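Local atomic coordinates of ABC sugar (Ribose) transporter, periplasmic substrate-binding subunit (Rhodobacter sphaeroides, PDB entry 3L49), a protein that probably binds a sugar in the periplasm, as the substrate-binding subunit of an ABC transporter of the ribose type. Residues A[6-20]-A[57-70]. Sequence-based numbering, arbitrary orientation.
Sequences KTIGITAIGTDHDWD and LIAQKPDAIIEQLG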
loop_
_atom_site.group_PDB
_atom_site.type_symbol
_atom_site.label_atom_id
_atom_site.label_comp_id
_atom_site.label_asym_id
_atom_site.label_seq_id
_atom_site.Cartn_x
_atom_site.Cartn_y
_atom_site.Cartn_z
ATOM N N LYS A 6 -12.712 -5.498 26.718
ATOM C CA LYS A 6 -11.745 -6.152 25.841
ATOM C C LYS A 6 -10.500 -5.317 25.599
ATOM O O LYS A 6 -10.527 -4.082 25.670
ATOM C CB LYS A 6 -12.382 -6.549 24.499
ATOM C CG LYS A 6 -13.813 -7.104 24.574
ATOM C CD LYS A 6 -13.879 -8.590 24.848
ATOM C CE LYS A 6 -15.316 -8.994 25.172
ATOM N NZ LYS A 6 -15.519 -10.467 25.094
ATOM N N THR A 7 -9.404 -6.017 25.318
ATOM C CA THR A 7 -8.140 -5.387 24.990
ATOM C C THR A 7 -7.708 -5.880 23.624
ATOM O O THR A 7 -7.611 -7.086 23.400
ATOM C CB THR A 7 -7.042 -5.722 26.027
ATOM O OG1 THR A 7 -7.540 -5.497 27.351
ATOM C CG2 THR A 7 -5.814 -4.859 25.804
ATOM N N ILE A 8 -7.471 -4.944 22.710
ATOM C CA ILE A 8 -7.054 -5.280 21.353
ATOM C C ILE A 8 -5.670 -4.719 21.092
ATOM O O ILE A 8 -5.448 -3.518 21.221
ATOM C CB ILE A 8 -8.042 -4.727 20.270
ATOM C CG1 ILE A 8 -9.516 -5.007 20.624
ATOM C CG2 ILE A 8 -7.667 -5.221 18.855
ATOM C CD1 ILE A 8 -9.905 -6.469 20.799
ATOM N N GLY A 9 -4.739 -5.595 20.736
ATOM C CA GLY A 9 -3.417 -5.171 20.309
ATOM C C GLY A 9 -3.371 -4.806 18.834
ATOM O O GLY A 9 -4.013 -5.450 18.008
ATOM N N ILE A 10 -2.617 -3.758 18.517
ATOM C CA ILE A 10 -2.334 -3.351 17.136
ATOM C C ILE A 10 -0.829 -3.426 16.902
ATOM O O ILE A 10 -0.056 -2.844 17.666
ATOM C CB ILE A 10 -2.786 -1.890 16.860
ATOM C CG1 ILE A 10 -4.289 -1.720 17.082
ATOM C CG2 ILE A 10 -2.387 -1.433 15.444
ATOM C CD1 ILE A 10 -4.650 -0.293 17.388
ATOM N N THR A 11 -0.416 -4.144 15.861
ATOM C CA THR A 11 0.989 -4.157 15.447
ATOM C C THR A 11 1.162 -3.715 13.979
ATOM O O THR A 11 0.840 -4.448 13.057
ATOM C CB THR A 11 1.727 -5.515 15.781
ATOM O OG1 THR A 11 2.999 -5.560 15.122
ATOM C CG2 THR A 11 0.918 -6.741 15.366
ATOM N N ALA A 12 1.657 -2.496 13.789
ATOM C CA ALA A 12 1.893 -1.930 12.467
ATOM C C ALA A 12 3.384 -1.797 12.220
ATOM O O ALA A 12 4.149 -1.581 13.160
ATOM C CB ALA A 12 1.249 -0.572 12.376
ATOM N N ILE A 13 3.812 -1.893 10.967
ATOM C CA ILE A 13 5.241 -1.729 10.692
ATOM C C ILE A 13 5.678 -0.252 10.690
ATOM O O ILE A 13 6.850 0.048 10.862
ATOM C CB ILE A 13 5.720 -2.499 9.426
ATOM C CG1 ILE A 13 7.256 -2.646 9.447
ATOM C CG2 ILE A 13 5.180 -1.852 8.145
ATOM C CD1 ILE A 13 7.838 -3.660 8.484
ATOM N N GLY A 14 4.737 0.669 10.529
ATOM C CA GLY A 14 5.075 2.076 10.602
ATOM C C GLY A 14 3.887 3.005 10.608
ATOM O O GLY A 14 2.743 2.581 10.411
ATOM N N THR A 15 4.175 4.277 10.873
ATOM C CA THR A 15 3.222 5.378 10.711
ATOM C C THR A 15 3.968 6.515 10.015
ATOM O O THR A 15 3.591 7.686 10.124
ATOM C CB THR A 15 2.650 5.889 12.065
ATOM O OG1 THR A 15 3.666 6.598 12.786
ATOM C CG2 THR A 15 2.112 4.744 12.925
ATOM N N ASP A 16 5.032 6.136 9.304
ATOM C CA ASP A 16 5.988 7.051 8.678
ATOM C C ASP A 16 5.354 7.985 7.644
ATOM O O ASP A 16 5.778 9.133 7.508
ATOM C CB ASP A 16 7.118 6.235 8.030
ATOM C CG ASP A 16 8.379 7.049 7.785
ATOM O OD1 ASP A 16 8.961 7.567 8.766
ATOM O OD2 ASP A 16 8.804 7.144 6.609
ATOM N N HIS A 17 4.295 7.550 6.988
ATOM C CA HIS A 17 3.634 8.272 5.918
ATOM C C HIS A 17 2.172 8.069 6.152
ATOM O O HIS A 17 1.633 7.208 6.811
ATOM C CB HIS A 17 3.998 7.822 4.504
ATOM C CG HIS A 17 3.640 6.400 4.215
ATOM N ND1 HIS A 17 2.504 6.047 3.520
ATOM C CD2 HIS A 17 4.266 5.240 4.530
ATOM C CE1 HIS A 17 2.448 4.732 3.415
ATOM N NE2 HIS A 17 3.504 4.219 4.020
ATOM N N ASP A 18 1.513 8.827 5.292
ATOM C CA ASP A 18 0.122 9.264 5.473
ATOM C C ASP A 18 -0.924 8.146 5.532
ATOM O O ASP A 18 -1.810 8.173 6.342
ATOM C CB ASP A 18 -0.251 10.248 4.368
ATOM C CG ASP A 18 -1.543 10.950 4.621
ATOM O OD1 ASP A 18 -1.633 11.676 5.619
ATOM O OD2 ASP A 18 -2.475 10.802 3.823
ATOM N N TRP A 19 -0.827 7.201 4.631
ATOM C CA TRP A 19 -1.775 6.128 4.563
ATOM C C TRP A 19 -1.665 5.312 5.837
ATOM O O TRP A 19 -2.647 5.028 6.476
ATOM C CB TRP A 19 -1.540 5.268 3.314
ATOM C CG TRP A 19 -2.605 4.271 2.993
ATOM C CD1 TRP A 19 -3.571 4.376 2.058
ATOM C CD2 TRP A 19 -2.787 3.001 3.596
ATOM N NE1 TRP A 19 -4.327 3.269 2.041
ATOM C CE2 TRP A 19 -3.864 2.399 2.973
ATOM C CE3 TRP A 19 -2.122 2.301 4.587
ATOM C CZ2 TRP A 19 -4.301 1.178 3.324
ATOM C CZ3 TRP A 19 -2.553 1.102 4.925
ATOM C CH2 TRP A 19 -3.635 0.538 4.306
ATOM N N ASP A 20 -0.446 4.972 6.206
ATOM C CA ASP A 20 -0.186 4.160 7.391
ATOM C C ASP A 20 -0.683 4.828 8.659
ATOM O O ASP A 20 -1.289 4.173 9.497
ATOM C CB ASP A 20 1.310 3.873 7.520
ATOM C CG ASP A 20 1.804 2.862 6.506
ATOM O OD1 ASP A 20 1.137 2.668 5.467
ATOM O OD2 ASP A 20 2.873 2.268 6.743
ATOM N N LEU A 57 2.872 -8.607 22.590
ATOM C CA LEU A 57 1.426 -8.770 22.475
ATOM C C LEU A 57 0.976 -10.167 22.855
ATOM O O LEU A 57 -0.001 -10.309 23.594
ATOM C CB LEU A 57 0.938 -8.414 21.069
ATOM C CG LEU A 57 0.898 -6.933 20.673
ATOM C CD1 LEU A 57 0.539 -6.769 19.191
ATOM C CD2 LEU A 57 -0.054 -6.124 21.559
ATOM N N ILE A 58 1.698 -11.182 22.366
ATOM C CA ILE A 58 1.433 -12.585 22.718
ATOM C C ILE A 58 1.468 -12.778 24.235
ATOM O O ILE A 58 0.539 -13.347 24.824
ATOM C CB ILE A 58 2.435 -13.561 22.036
ATOM C CG1 ILE A 58 2.220 -13.573 20.520
ATOM C CG2 ILE A 58 2.302 -14.993 22.610
ATOM C CD1 ILE A 58 3.304 -14.290 19.748
ATOM N N ALA A 59 2.531 -12.260 24.848
ATOM C CA ALA A 59 2.754 -12.349 26.289
ATOM C C ALA A 59 1.776 -11.500 27.104
ATOM O O ALA A 59 1.590 -11.753 28.292
ATOM C CB ALA A 59 4.198 -11.970 26.617
ATOM N N GLN A 60 1.159 -10.498 26.472
ATOM C CA GLN A 60 0.159 -9.658 27.145
ATOM C C GLN A 60 -1.260 -10.211 27.058
ATOM O O GLN A 60 -2.165 -9.699 27.725
ATOM C CB GLN A 60 0.194 -8.230 26.616
ATOM C CG GLN A 60 1.281 -7.378 27.248
ATOM C CD GLN A 60 1.468 -6.042 26.560
ATOM O OE1 GLN A 60 1.833 -5.056 27.197
ATOM N NE2 GLN A 60 1.219 -6.001 25.256
ATOM N N LYS A 61 -1.434 -11.255 26.243
ATOM C CA LYS A 61 -2.714 -11.957 26.058
ATOM C C LYS A 61 -3.924 -11.030 25.823
ATOM O O LYS A 61 -4.792 -10.902 26.701
ATOM C CB LYS A 61 -2.987 -12.904 27.234
ATOM C CG LYS A 61 -1.994 -14.038 27.374
ATOM C CD LYS A 61 -2.120 -14.695 28.743
ATOM C CE LYS A 61 -1.128 -15.834 28.903
ATOM N NZ LYS A 61 0.281 -15.357 28.804
ATOM N N PRO A 62 -3.990 -10.378 24.640
ATOM C CA PRO A 62 -5.161 -9.553 24.390
ATOM C C PRO A 62 -6.311 -10.412 23.864
ATOM O O PRO A 62 -6.118 -11.600 23.558
ATOM C CB PRO A 62 -4.677 -8.559 23.319
ATOM C CG PRO A 62 -3.311 -9.037 22.869
ATOM C CD PRO A 62 -3.074 -10.373 23.486
ATOM N N ASP A 63 -7.496 -9.819 23.772
ATOM C CA ASP A 63 -8.653 -10.510 23.204
ATOM C C ASP A 63 -8.534 -10.747 21.683
ATOM O O ASP A 63 -9.141 -11.686 21.165
ATOM C CB ASP A 63 -9.956 -9.790 23.569
ATOM C CG ASP A 63 -10.136 -9.639 25.080
ATOM O OD1 ASP A 63 -10.866 -10.453 25.687
ATOM O OD2 ASP A 63 -9.526 -8.721 25.666
ATOM N N ALA A 64 -7.755 -9.903 20.995
ATOM C CA ALA A 64 -7.354 -10.113 19.591
ATOM C C ALA A 64 -6.193 -9.217 19.167
ATOM O O ALA A 64 -5.918 -8.192 19.788
ATOM C CB ALA A 64 -8.533 -9.913 18.639
ATOM N N ILE A 65 -5.521 -9.607 18.088
ATOM C CA ILE A 65 -4.435 -8.809 17.506
ATOM C C ILE A 65 -4.781 -8.360 16.077
ATOM O O ILE A 65 -5.278 -9.160 15.274
ATOM C CB ILE A 65 -3.090 -9.586 17.559
ATOM C CG1 ILE A 65 -2.618 -9.706 19.016
ATOM C CG2 ILE A 65 -2.002 -8.921 16.683
ATOM C CD1 ILE A 65 -1.476 -10.702 19.243
ATOM N N ILE A 66 -4.558 -7.075 15.783
ATOM C CA ILE A 66 -4.617 -6.577 14.404
ATOM C C ILE A 66 -3.226 -6.256 13.884
ATOM O O ILE A 66 -2.507 -5.444 14.451
ATOM C CB ILE A 66 -5.518 -5.334 14.217
ATOM C CG1 ILE A 66 -6.841 -5.462 14.982
ATOM C CG2 ILE A 66 -5.802 -5.137 12.738
ATOM C CD1 ILE A 66 -7.733 -4.232 14.860
ATOM N N GLU A 67 -2.843 -6.910 12.798
ATOM C CA GLU A 67 -1.535 -6.688 12.213
ATOM C C GLU A 67 -1.685 -5.780 10.987
ATOM O O GLU A 67 -2.547 -6.007 10.150
ATOM C CB GLU A 67 -0.908 -8.039 11.845
ATOM C CG GLU A 67 0.611 -8.043 11.714
ATOM C CD GLU A 67 1.105 -7.328 10.470
ATOM O OE1 GLU A 67 0.428 -7.407 9.423
ATOM O OE2 GLU A 67 2.162 -6.674 10.551
ATOM N N GLN A 68 -0.829 -4.772 10.863
ATOM C CA GLN A 68 -0.883 -3.873 9.705
ATOM C C GLN A 68 0.415 -3.844 8.896
ATOM O O GLN A 68 1.465 -3.473 9.411
ATOM C CB GLN A 68 -1.266 -2.469 10.159
ATOM C CG GLN A 68 -1.184 -1.408 9.091
ATOM C CD GLN A 68 -1.696 -0.076 9.581
ATOM O OE1 GLN A 68 -2.676 -0.013 10.320
ATOM N NE2 GLN A 68 -1.031 1.005 9.176
ATOM N N LEU A 69 0.315 -4.249 7.630
ATOM C CA LEU A 69 1.417 -4.216 6.642
ATOM C C LEU A 69 2.697 -4.949 7.046
ATOM O O LEU A 69 2.702 -5.741 7.981
ATOM C CB LEU A 69 1.716 -2.780 6.190
ATOM C CG LEU A 69 0.666 -2.186 5.250
ATOM C CD1 LEU A 69 0.632 -0.679 5.375
ATOM C CD2 LEU A 69 0.911 -2.620 3.797
ATOM N N GLY A 70 3.782 -4.688 6.323
ATOM C CA GLY A 70 5.047 -5.350 6.597
ATOM C C GLY A 70 5.309 -6.539 5.699
ATOM O O GLY A 70 4.467 -6.911 4.875
#
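Thr7 and Asp63 grip each other twice where two parallel strands, 7-12 and 64-68, come together. Thr7 N points almost straight at Asp63 OD2 (2.7 Å, 170°), meeting it from above the carboxylate plane, while Asp63 N returns a bond to Thr7 O. With an alanine in place of Asp63 the carboxylate goes, and Thr7 N would probably be left without its acceptor here. From there the backbone ladder runs on through Gly9, Ile66, Thr11 and Gln68 to Ile13. Bare Gly9 gives Leu57 a place: CD2 lies 3.7 Å from Gly9 CA, and CD1 reaches Thr11 CB.

Gln68 is worth following outward. Its CB sits 3.9 Å from Ala12 CB, and CG and CD pass along the same methyl. With CG opposite the backbone N (chi1 172°) and the chain extended, the amide is carried to helix 18-33. There NE2 meets a lone pair of Asp20 O (3.2 Å), in both the carbonyl and amide planes, while OE1 takes a bond from Gln27. Beside it, Leu69 CD1 touches Trp19 CZ3 at 3.7 Å. Strand 7-12, flanked by 37-42 and 64-68, gives the 2-1-3 strand order of the Rossmann-like N-terminal lobe of periplasmic sugar-binding proteins.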